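Local coordinates for putative nisin-resistance protein (Streptococcus agalactiae 515, PDB 4Y68) that is a lipoprotein of peptidase family S41 that probably confers resistance to the lantibiotic nisin by cleaving it, at residues E44-Y49 with V256-M261; E63-T68 with R76-E81; K70-S75 with L262-R267. All blocks are in the same frame, centred on the assembly; numbering follows the deposited sequence.

Interaction 1. Residues E44-Y49 with V256-M261; sequences EQRGLY and VNETFM
The backbones come closest at R46 and E258, whose CA atoms stay 8.7 Å apart, so helix 32-46 and strand 256-261 are joined by side chains reaching across and not by main-chain bonding. Strand 256-261 is hydrogen-bonded to strand 267-276 of an antiparallel sheet, and R46 is met from it by E258 and F260, two residues whose side chains start toward the helix. The charged pair dominates. R46 NH2 donates to E258 OE2 at 3.0 Å as part of a salt bridge, with an N-H...O angle of 154°. It meets OE2 on the syn side, though tilted 30° out of the carboxylate plane. R46 NE gives E258 OE1 a weak, longer bond of 3.3 Å. The pairing is thus a lopsided bidentate one, with the two planes only 14° apart. The glutamate is extended beyond CG and the arginine is bent at chi2 and chi3; the two chains cross at about a right angle. Lower on the arginine, CG approaches F260 CZ at 4.5 Å, so the aromatic side chain packs loosely beside the aliphatic part. Both R46 and E258 touch T272 on the adjoining strand. R46 NH1 makes a further salt bridge to D186, so two carboxylates grip different nitrogens of one guanidinium, which should limit its rotation; this surface contact probably relies mostly on charge to join the end region of the helix to the sheet.

Interaction 2. Residues E63-T68 with R76-E81; sequences EKKLKT and RNIVQE
L66 carries CG beside its backbone N (chi1 -76°) and is extended beyond it, which sends both methyls toward helix 72-87, while I78, with CG2 anti to its backbone N, turns that methyl to meet L66 CD2. The setting is a helical hairpin: helices 55-66 and 72-87 follow each other in the chain, run in roughly opposite directions and pack through apolar side chains, with K65 and I78 as the nearest pair of CA atoms at 6.8 Å. I78 is the hub. Its CG2 lies 3.6 Å from L66 CD2 and 3.7 Å from K65 CB, so the branch methyl sits between two successive residues of the facing helix. The other arm of I78 passes along K65, bringing CD1 to 3.8 Å from the carbonyl oxygen K65 O. V79 extends the patch on its more buried flank, where L40 of helix 32-46 touches both L66 and V79 and makes the hairpin part of a larger helical packing. The lysine contributes through its CB, and the rest of its chain heads out from the interface. Nearby, E81 is salt-bridged to R61 of helix 55-66. Deeper in, the L66 and V79 side chains cross at about a right angle, with L66 CD1 4.0 Å from V79 CG1.

Interaction 3. Residues K70-S75 with L262-R267; sequences KSYQES and LYDGAR
Y72, in the first turn of helix 72-87, leans against D264 at the tip of a beta hairpin, the link between strands 256-261 and 267-276 that carries a type I turn with a G1 bulge. The contact itself is van der Waals packing. D264 OD2 lies at the edge of the Y72 ring, near its plane and 3.7 Å from CD2; the carboxylate is turned steeply, its plane 79° from that of the ring. The two side chains run alongside one another with opposed directions. Further out, Y72 OH comes obliquely to within 4.3 Å of Y263 CD1, completing a light touch on two neighbouring turn residues.

Hydrogen bonds act within each partner. In the hairpin, L262 N donates to A266 O at 2.7 Å and G265 N to L262 O, with G265 in the bulge position at a positive phi of 90°. On the helix side S71 is the N-cap, its OG accepting from E74 N at 3.1 Å, and K70 N donates to E74 OE1 at 2.7 Å.

Bonds to other residues hold the polar ends: Y72 OH reaches P30 O, while D264 pairs with Y35 OH through OD1 and is salt-bridged to R76 through OD2. The Y35 ring also stacks with Y72; a bound MES molecule, probably from the crystallisation liquor, lies about 3 Å from the Y72 side chain. With chi1 at 60°, the D264 carboxylate folds back over its own turn, where A266 N makes a weak bond of 3.5 Å to OD1.

How the interactions relate
From the N terminus the chain leaves helix 32-46 at 44-49, passes through helix 55-66 and enters helix 72-87, where interaction 2 closes a short loop between 63-68 and 76-81. That loop nests inside the far longer one that interaction 1 closes when strand 256-261 returns to the first helix. Interaction 3 crosses both: 70-75 lies between the two segments of interaction 2, and 262-267 comes just after 256-261. Interaction 2 pairs the second and third helices, while interactions 1 and 3 fasten the first and the third to one beta hairpin in the peptidase sequence, at two places whose centres are about 17 Å apart. Interactions 2 and 3 share helix 72-87.

Interaction 1. Residues E44-Y49 with V256-M261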
loop_
_atom_site.group_PDB
_atom_site.type_symbol
_atom_site.label_atom_id
_atom_site.label_comp_id
_atom_site.label_asym_id
_atom_site.label_seq_id
_atom_site.Cartn_x
_atom_site.Cartn_y
_atom_site.Cartn_z
ATOM N N GLU A 44 20.271 -5.395 4.095
ATOM C CA GLU A 44 20.741 -6.770 4.121
ATOM C C GLU A 44 19.841 -7.653 5.014
ATOM O O GLU A 44 19.553 -8.815 4.683
ATOM C CB GLU A 44 22.211 -6.848 4.581
ATOM C CG GLU A 44 22.704 -8.281 4.698
ATOM C CD GLU A 44 24.196 -8.494 4.380
ATOM O OE1 GLU A 44 24.873 -7.640 3.736
ATOM O OE2 GLU A 44 24.699 -9.568 4.774
ATOM N N GLN A 45 19.371 -7.106 6.125
ATOM C CA GLN A 45 18.618 -7.916 7.089
ATOM C C GLN A 45 17.230 -8.340 6.567
ATOM O O GLN A 45 16.751 -9.431 6.896
ATOM C CB GLN A 45 18.477 -7.157 8.432
ATOM C CG GLN A 45 17.560 -7.851 9.484
ATOM C CD GLN A 45 17.279 -7.001 10.757
ATOM O OE1 GLN A 45 16.700 -5.912 10.690
ATOM N NE2 GLN A 45 17.693 -7.517 11.915
ATOM N N ARG A 46 16.581 -7.505 5.754
ATOM C CA ARG A 46 15.169 -7.760 5.424
ATOM C C ARG A 46 14.818 -7.674 3.934
ATOM O O ARG A 46 13.773 -8.188 3.515
ATOM C CB ARG A 46 14.265 -6.792 6.201
ATOM C CG ARG A 46 14.294 -6.920 7.731
ATOM C CD ARG A 46 13.642 -8.235 8.213
ATOM N NE ARG A 46 12.250 -8.385 7.761
ATOM C CZ ARG A 46 11.626 -9.554 7.607
ATOM N NH1 ARG A 46 12.275 -10.692 7.854
ATOM N NH2 ARG A 46 10.357 -9.591 7.187
ATOM N N GLY A 47 15.669 -7.023 3.145
ATOM C CA GLY A 47 15.406 -6.846 1.722
ATOM C C GLY A 47 15.328 -8.182 1.008
ATOM O O GLY A 47 16.071 -9.102 1.343
ATOM N N LEU A 48 14.440 -8.303 0.026
ATOM C CA LEU A 48 14.238 -9.589 -0.650
ATOM C C LEU A 48 15.457 -10.111 -1.406
ATOM O O LEU A 48 15.645 -11.321 -1.490
ATOM C CB LEU A 48 13.067 -9.503 -1.629
ATOM C CG LEU A 48 11.682 -9.447 -0.985
ATOM C CD1 LEU A 48 10.674 -9.153 -2.056
ATOM C CD2 LEU A 48 11.366 -10.786 -0.315
ATOM N N TYR A 49 16.267 -9.187 -1.931
ATOM C CA TYR A 49 17.299 -9.474 -2.923
ATOM C C TYR A 49 18.721 -9.218 -2.418
ATOM O O TYR A 49 19.679 -9.310 -3.178
ATOM C CB TYR A 49 17.054 -8.626 -4.177
ATOM C CG TYR A 49 15.635 -8.725 -4.641
ATOM C CD1 TYR A 49 14.781 -7.637 -4.566
ATOM C CD2 TYR A 49 15.131 -9.936 -5.134
ATOM C CE1 TYR A 49 13.453 -7.741 -4.991
ATOM C CE2 TYR A 49 13.814 -10.052 -5.551
ATOM C CZ TYR A 49 12.984 -8.948 -5.478
ATOM O OH TYR A 49 11.692 -9.066 -5.886
ATOM N N VAL A 256 5.049 -6.307 -0.213
ATOM C CA VAL A 256 4.948 -5.678 1.096
ATOM C C VAL A 256 6.252 -4.944 1.463
ATOM O O VAL A 256 7.358 -5.478 1.300
ATOM C CB VAL A 256 4.586 -6.731 2.159
ATOM C CG1 VAL A 256 4.871 -6.204 3.570
ATOM C CG2 VAL A 256 3.118 -7.150 2.000
ATOM N N ASN A 257 6.134 -3.705 1.925
ATOM C CA ASN A 257 7.275 -2.992 2.494
ATOM C C ASN A 257 7.196 -2.865 4.005
ATOM O O ASN A 257 6.108 -2.879 4.592
ATOM C CB ASN A 257 7.402 -1.581 1.917
ATOM C CG ASN A 257 7.778 -1.577 0.451
ATOM O OD1 ASN A 257 8.225 -2.589 -0.095
ATOM N ND2 ASN A 257 7.588 -0.426 -0.200
ATOM N N GLU A 258 8.363 -2.737 4.623
ATOM C CA GLU A 258 8.452 -2.340 6.019
ATOM C C GLU A 258 9.198 -1.014 6.018
ATOM O O GLU A 258 10.084 -0.801 5.185
ATOM C CB GLU A 258 9.160 -3.401 6.862
ATOM C CG GLU A 258 8.519 -4.799 6.752
ATOM C CD GLU A 258 9.321 -5.911 7.452
ATOM O OE1 GLU A 258 10.427 -5.637 7.954
ATOM O OE2 GLU A 258 8.842 -7.072 7.494
ATOM N N THR A 259 8.820 -0.102 6.910
ATOM C CA THR A 259 9.374 1.237 6.847
ATOM C C THR A 259 10.123 1.537 8.131
ATOM O O THR A 259 9.602 1.323 9.222
ATOM C CB THR A 259 8.272 2.290 6.598
ATOM O OG1 THR A 259 7.675 2.055 5.314
ATOM C CG2 THR A 259 8.861 3.700 6.617
ATOM N N PHE A 260 11.352 2.027 7.984
ATOM C CA PHE A 260 12.258 2.239 9.110
ATOM C C PHE A 260 12.574 3.725 9.254
ATOM O O PHE A 260 13.039 4.363 8.302
ATOM C CB PHE A 260 13.537 1.410 8.928
ATOM C CG PHE A 260 13.279 -0.068 8.804
ATOM C CD1 PHE A 260 13.260 -0.877 9.932
ATOM C CD2 PHE A 260 13.005 -0.639 7.559
ATOM C CE1 PHE A 260 12.985 -2.235 9.820
ATOM C CE2 PHE A 260 12.746 -1.995 7.434
ATOM C CZ PHE A 260 12.728 -2.793 8.564
ATOM N N MET A 261 12.255 4.283 10.419
ATOM C CA MET A 261 12.494 5.704 10.676
ATOM C C MET A 261 13.953 5.901 11.020
ATOM O O MET A 261 14.446 5.334 11.994
ATOM C CB MET A 261 11.618 6.236 11.807
ATOM C CG MET A 261 10.152 5.824 11.701
ATOM S SD MET A 261 9.349 6.321 10.165
ATOM C CE MET A 261 7.943 5.208 10.151
#

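Interaction 2. Residues E63-T68 with R76-E81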
loop_
_atom_site.group_PDB
_atom_site.type_symbol
_atom_site.label_atom_id
_atom_site.label_comp_id
_atom_site.label_asym_id
_atom_site.label_seq_id
_atom_site.Cartn_x
_atom_site.Cartn_y
_atom_site.Cartn_z
ATOM N N GLU A 63 29.958 1.073 0.796
ATOM C CA GLU A 63 30.757 1.315 2.002
ATOM C C GLU A 63 32.033 2.124 1.723
ATOM O O GLU A 63 32.433 2.966 2.525
ATOM C CB GLU A 63 31.113 -0.014 2.665
ATOM C CG GLU A 63 29.909 -0.705 3.248
ATOM C CD GLU A 63 30.172 -2.138 3.589
ATOM O OE1 GLU A 63 31.222 -2.649 3.166
ATOM O OE2 GLU A 63 29.328 -2.762 4.274
ATOM N N LYS A 64 32.658 1.885 0.576
ATOM C CA LYS A 64 33.874 2.621 0.218
ATOM C C LYS A 64 33.561 4.105 0.053
ATOM O O LYS A 64 34.249 4.952 0.620
ATOM C CB LYS A 64 34.516 2.050 -1.052
ATOM C CG LYS A 64 35.772 2.803 -1.509
ATOM C CD LYS A 64 36.629 1.976 -2.461
ATOM C CE LYS A 64 36.825 2.663 -3.819
ATOM N NZ LYS A 64 37.811 1.943 -4.695
ATOM N N LYS A 65 32.502 4.426 -0.685
ATOM C CA LYS A 65 32.088 5.822 -0.800
ATOM C C LYS A 65 31.688 6.415 0.566
ATOM O O LYS A 65 31.970 7.579 0.843
ATOM C CB LYS A 65 30.926 5.958 -1.799
ATOM C CG LYS A 65 31.225 5.384 -3.188
ATOM C CD LYS A 65 30.204 5.883 -4.216
ATOM C CE LYS A 65 30.550 5.422 -5.637
ATOM N NZ LYS A 65 30.189 3.992 -5.921
ATOM N N LEU A 66 31.022 5.627 1.416
ATOM C CA LEU A 66 30.521 6.171 2.677
ATOM C C LEU A 66 31.661 6.654 3.587
ATOM O O LEU A 66 31.453 7.528 4.414
ATOM C CB LEU A 66 29.656 5.138 3.420
ATOM C CG LEU A 66 28.230 4.884 2.918
ATOM C CD1 LEU A 66 27.538 3.835 3.790
ATOM C CD2 LEU A 66 27.428 6.158 2.906
ATOM N N LYS A 67 32.862 6.096 3.426
ATOM C CA LYS A 67 33.997 6.476 4.272
ATOM C C LYS A 67 34.283 7.979 4.190
ATOM O O LYS A 67 34.728 8.584 5.159
ATOM C CB LYS A 67 35.271 5.690 3.900
ATOM C CG LYS A 67 35.139 4.164 3.932
ATOM C CD LYS A 67 36.226 3.495 4.787
ATOM C CE LYS A 67 36.146 3.952 6.252
ATOM N NZ LYS A 67 35.921 2.823 7.212
ATOM N N THR A 68 34.010 8.589 3.044
ATOM C CA THR A 68 34.247 10.023 2.912
ATOM C C THR A 68 32.969 10.841 2.794
ATOM O O THR A 68 33.021 12.001 2.383
ATOM C CB THR A 68 35.142 10.342 1.685
ATOM O OG1 THR A 68 34.542 9.825 0.484
ATOM C CG2 THR A 68 36.534 9.734 1.872
ATOM N N ARG A 76 22.573 9.112 1.828
ATOM C CA ARG A 76 21.383 8.539 1.199
ATOM C C ARG A 76 21.628 8.407 -0.298
ATOM O O ARG A 76 21.234 7.412 -0.904
ATOM C CB ARG A 76 20.110 9.380 1.465
ATOM C CG ARG A 76 19.623 9.391 2.942
ATOM C CD ARG A 76 18.208 10.004 3.131
ATOM N NE ARG A 76 18.187 11.465 2.979
ATOM C CZ ARG A 76 18.529 12.332 3.936
ATOM N NH1 ARG A 76 18.913 11.895 5.132
ATOM N NH2 ARG A 76 18.474 13.642 3.704
ATOM N N ASN A 77 22.285 9.404 -0.898
ATOM C CA ASN A 77 22.630 9.313 -2.323
ATOM C C ASN A 77 23.562 8.136 -2.587
ATOM O O ASN A 77 23.398 7.416 -3.555
ATOM C CB ASN A 77 23.299 10.597 -2.835
ATOM C CG ASN A 77 22.434 11.835 -2.652
ATOM O OD1 ASN A 77 21.226 11.747 -2.399
ATOM N ND2 ASN A 77 23.056 13.008 -2.781
ATOM N N ILE A 78 24.545 7.956 -1.715
ATOM C CA ILE A 78 25.503 6.863 -1.859
ATOM C C ILE A 78 24.873 5.462 -1.725
ATOM O O ILE A 78 25.274 4.548 -2.437
ATOM C CB ILE A 78 26.657 7.018 -0.838
ATOM C CG1 ILE A 78 27.608 8.126 -1.295
ATOM C CG2 ILE A 78 27.429 5.718 -0.691
ATOM C CD1 ILE A 78 28.502 8.667 -0.198
ATOM N N VAL A 79 23.889 5.270 -0.845
ATOM C CA VAL A 79 23.329 3.909 -0.681
ATOM C C VAL A 79 22.126 3.607 -1.585
ATOM O O VAL A 79 21.532 2.533 -1.510
ATOM C CB VAL A 79 22.910 3.653 0.782
ATOM C CG1 VAL A 79 24.107 3.860 1.730
ATOM C CG2 VAL A 79 21.747 4.557 1.171
ATOM N N GLN A 80 21.749 4.575 -2.413
ATOM C CA GLN A 80 20.604 4.446 -3.302
ATOM C C GLN A 80 20.665 3.193 -4.186
ATOM O O GLN A 80 19.653 2.483 -4.339
ATOM C CB GLN A 80 20.500 5.698 -4.162
ATOM C CG GLN A 80 19.281 5.790 -5.070
ATOM C CD GLN A 80 19.148 7.198 -5.693
ATOM O OE1 GLN A 80 20.117 7.968 -5.730
ATOM N NE2 GLN A 80 17.944 7.539 -6.158
ATOM N N GLU A 81 21.833 2.918 -4.770
ATOM C CA GLU A 81 21.977 1.743 -5.642
ATOM C C GLU A 81 21.735 0.472 -4.825
ATOM O O GLU A 81 21.064 -0.454 -5.267
ATOM C CB GLU A 81 23.364 1.708 -6.313
ATOM C CG GLU A 81 23.589 0.484 -7.198
ATOM C CD GLU A 81 25.040 0.296 -7.686
ATOM O OE1 GLU A 81 26.011 0.770 -7.043
ATOM O OE2 GLU A 81 25.196 -0.361 -8.735
#

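Interaction 3. Residues K70-S75 with L262-R267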
loop_
_atom_site.group_PDB
_atom_site.type_symbol
_atom_site.label_atom_id
_atom_site.label_comp_id
_atom_site.label_asym_id
_atom_site.label_seq_id
_atom_site.Cartn_x
_atom_site.Cartn_y
_atom_site.Cartn_z
ATOM N N LYS A 70 30.062 13.307 3.745
ATOM C CA LYS A 70 30.084 14.499 4.597
ATOM C C LYS A 70 28.700 14.923 5.123
ATOM O O LYS A 70 28.591 15.884 5.892
ATOM C CB LYS A 70 30.698 15.676 3.836
ATOM C CG LYS A 70 32.131 15.465 3.405
ATOM C CD LYS A 70 33.066 15.524 4.599
ATOM C CE LYS A 70 34.516 15.660 4.156
ATOM N NZ LYS A 70 35.039 14.428 3.494
ATOM N N SER A 71 27.638 14.243 4.693
ATOM C CA SER A 71 26.327 14.511 5.275
ATOM C C SER A 71 25.421 13.307 5.118
ATOM O O SER A 71 25.742 12.371 4.368
ATOM C CB SER A 71 25.697 15.742 4.634
ATOM O OG SER A 71 25.165 15.417 3.372
ATOM N N TYR A 72 24.301 13.326 5.838
ATOM C CA TYR A 72 23.279 12.286 5.744
ATOM C C TYR A 72 22.675 12.244 4.358
ATOM O O TYR A 72 22.481 11.167 3.795
ATOM C CB TYR A 72 22.158 12.501 6.772
ATOM C CG TYR A 72 22.567 12.317 8.215
ATOM C CD1 TYR A 72 23.764 11.714 8.548
ATOM C CD2 TYR A 72 21.739 12.748 9.253
ATOM C CE1 TYR A 72 24.133 11.540 9.868
ATOM C CE2 TYR A 72 22.100 12.582 10.575
ATOM C CZ TYR A 72 23.300 11.979 10.877
ATOM O OH TYR A 72 23.666 11.808 12.184
ATOM N N GLN A 73 22.357 13.415 3.826
ATOM C CA GLN A 73 21.832 13.533 2.463
ATOM C C GLN A 73 22.768 12.852 1.460
ATOM O O GLN A 73 22.319 12.151 0.558
ATOM C CB GLN A 73 21.643 15.012 2.087
ATOM C CG GLN A 73 21.142 15.270 0.666
ATOM C CD GLN A 73 19.883 14.467 0.329
ATOM O OE1 GLN A 73 19.940 13.512 -0.454
ATOM N NE2 GLN A 73 18.735 14.858 0.903
ATOM N N GLU A 74 24.071 13.061 1.636
ATOM C CA GLU A 74 25.075 12.467 0.763
ATOM C C GLU A 74 25.078 10.962 0.952
ATOM O O GLU A 74 25.119 10.201 -0.016
ATOM C CB GLU A 74 26.475 13.059 1.047
ATOM C CG GLU A 74 27.490 12.756 -0.050
ATOM C CD GLU A 74 28.966 13.037 0.326
ATOM O OE1 GLU A 74 29.262 13.873 1.205
ATOM O OE2 GLU A 74 29.844 12.407 -0.299
ATOM N N SER A 75 25.017 10.528 2.208
ATOM C CA SER A 75 24.932 9.103 2.490
ATOM C C SER A 75 23.725 8.435 1.844
ATOM O O SER A 75 23.849 7.313 1.351
ATOM C CB SER A 75 24.898 8.857 3.989
ATOM O OG SER A 75 26.166 9.051 4.552
ATOM N N LEU A 262 14.636 6.702 10.222
ATOM C CA LEU A 262 16.067 6.912 10.412
ATOM C C LEU A 262 16.330 8.071 11.373
ATOM O O LEU A 262 15.412 8.802 11.750
ATOM C CB LEU A 262 16.732 7.155 9.061
ATOM C CG LEU A 262 16.439 6.023 8.078
ATOM C CD1 LEU A 262 17.002 6.341 6.707
ATOM C CD2 LEU A 262 17.013 4.711 8.625
ATOM N N TYR A 263 17.596 8.258 11.736
ATOM C CA TYR A 263 17.933 9.187 12.803
ATOM C C TYR A 263 17.388 10.617 12.624
ATOM O O TYR A 263 16.967 11.233 13.591
ATOM C CB TYR A 263 19.440 9.231 12.982
ATOM C CG TYR A 263 19.860 9.790 14.324
ATOM C CD1 TYR A 263 20.039 11.160 14.496
ATOM C CD2 TYR A 263 20.070 8.955 15.418
ATOM C CE1 TYR A 263 20.436 11.690 15.711
ATOM C CE2 TYR A 263 20.469 9.480 16.647
ATOM C CZ TYR A 263 20.644 10.856 16.783
ATOM O OH TYR A 263 21.023 11.414 17.984
ATOM N N ASP A 264 17.359 11.133 11.400
ATOM C CA ASP A 264 16.984 12.530 11.197
ATOM C C ASP A 264 15.567 12.704 10.651
ATOM O O ASP A 264 15.243 13.766 10.106
ATOM C CB ASP A 264 17.977 13.201 10.244
ATOM C CG ASP A 264 18.014 12.521 8.889
ATOM O OD1 ASP A 264 17.669 11.315 8.822
ATOM O OD2 ASP A 264 18.367 13.187 7.891
ATOM N N GLY A 265 14.733 11.669 10.775
ATOM C CA GLY A 265 13.373 11.745 10.266
ATOM C C GLY A 265 13.205 11.274 8.823
ATOM O O GLY A 265 12.098 11.257 8.271
ATOM N N ALA A 266 14.302 10.881 8.194
ATOM C CA ALA A 266 14.180 10.250 6.892
ATOM C C ALA A 266 13.608 8.840 7.090
ATOM O O ALA A 266 13.727 8.276 8.172
ATOM C CB ALA A 266 15.519 10.219 6.186
ATOM N N ARG A 267 12.977 8.300 6.056
ATOM C CA ARG A 267 12.411 6.946 6.096
ATOM C C ARG A 267 13.011 6.003 5.064
ATOM O O ARG A 267 13.082 6.337 3.884
ATOM C CB ARG A 267 10.904 6.981 5.854
ATOM C CG ARG A 267 10.116 7.794 6.804
ATOM C CD ARG A 267 8.634 7.464 6.611
ATOM N NE ARG A 267 7.781 8.192 7.547
ATOM C CZ ARG A 267 6.468 8.344 7.388
ATOM N NH1 ARG A 267 5.861 7.812 6.327
ATOM N NH2 ARG A 267 5.764 9.029 8.293
#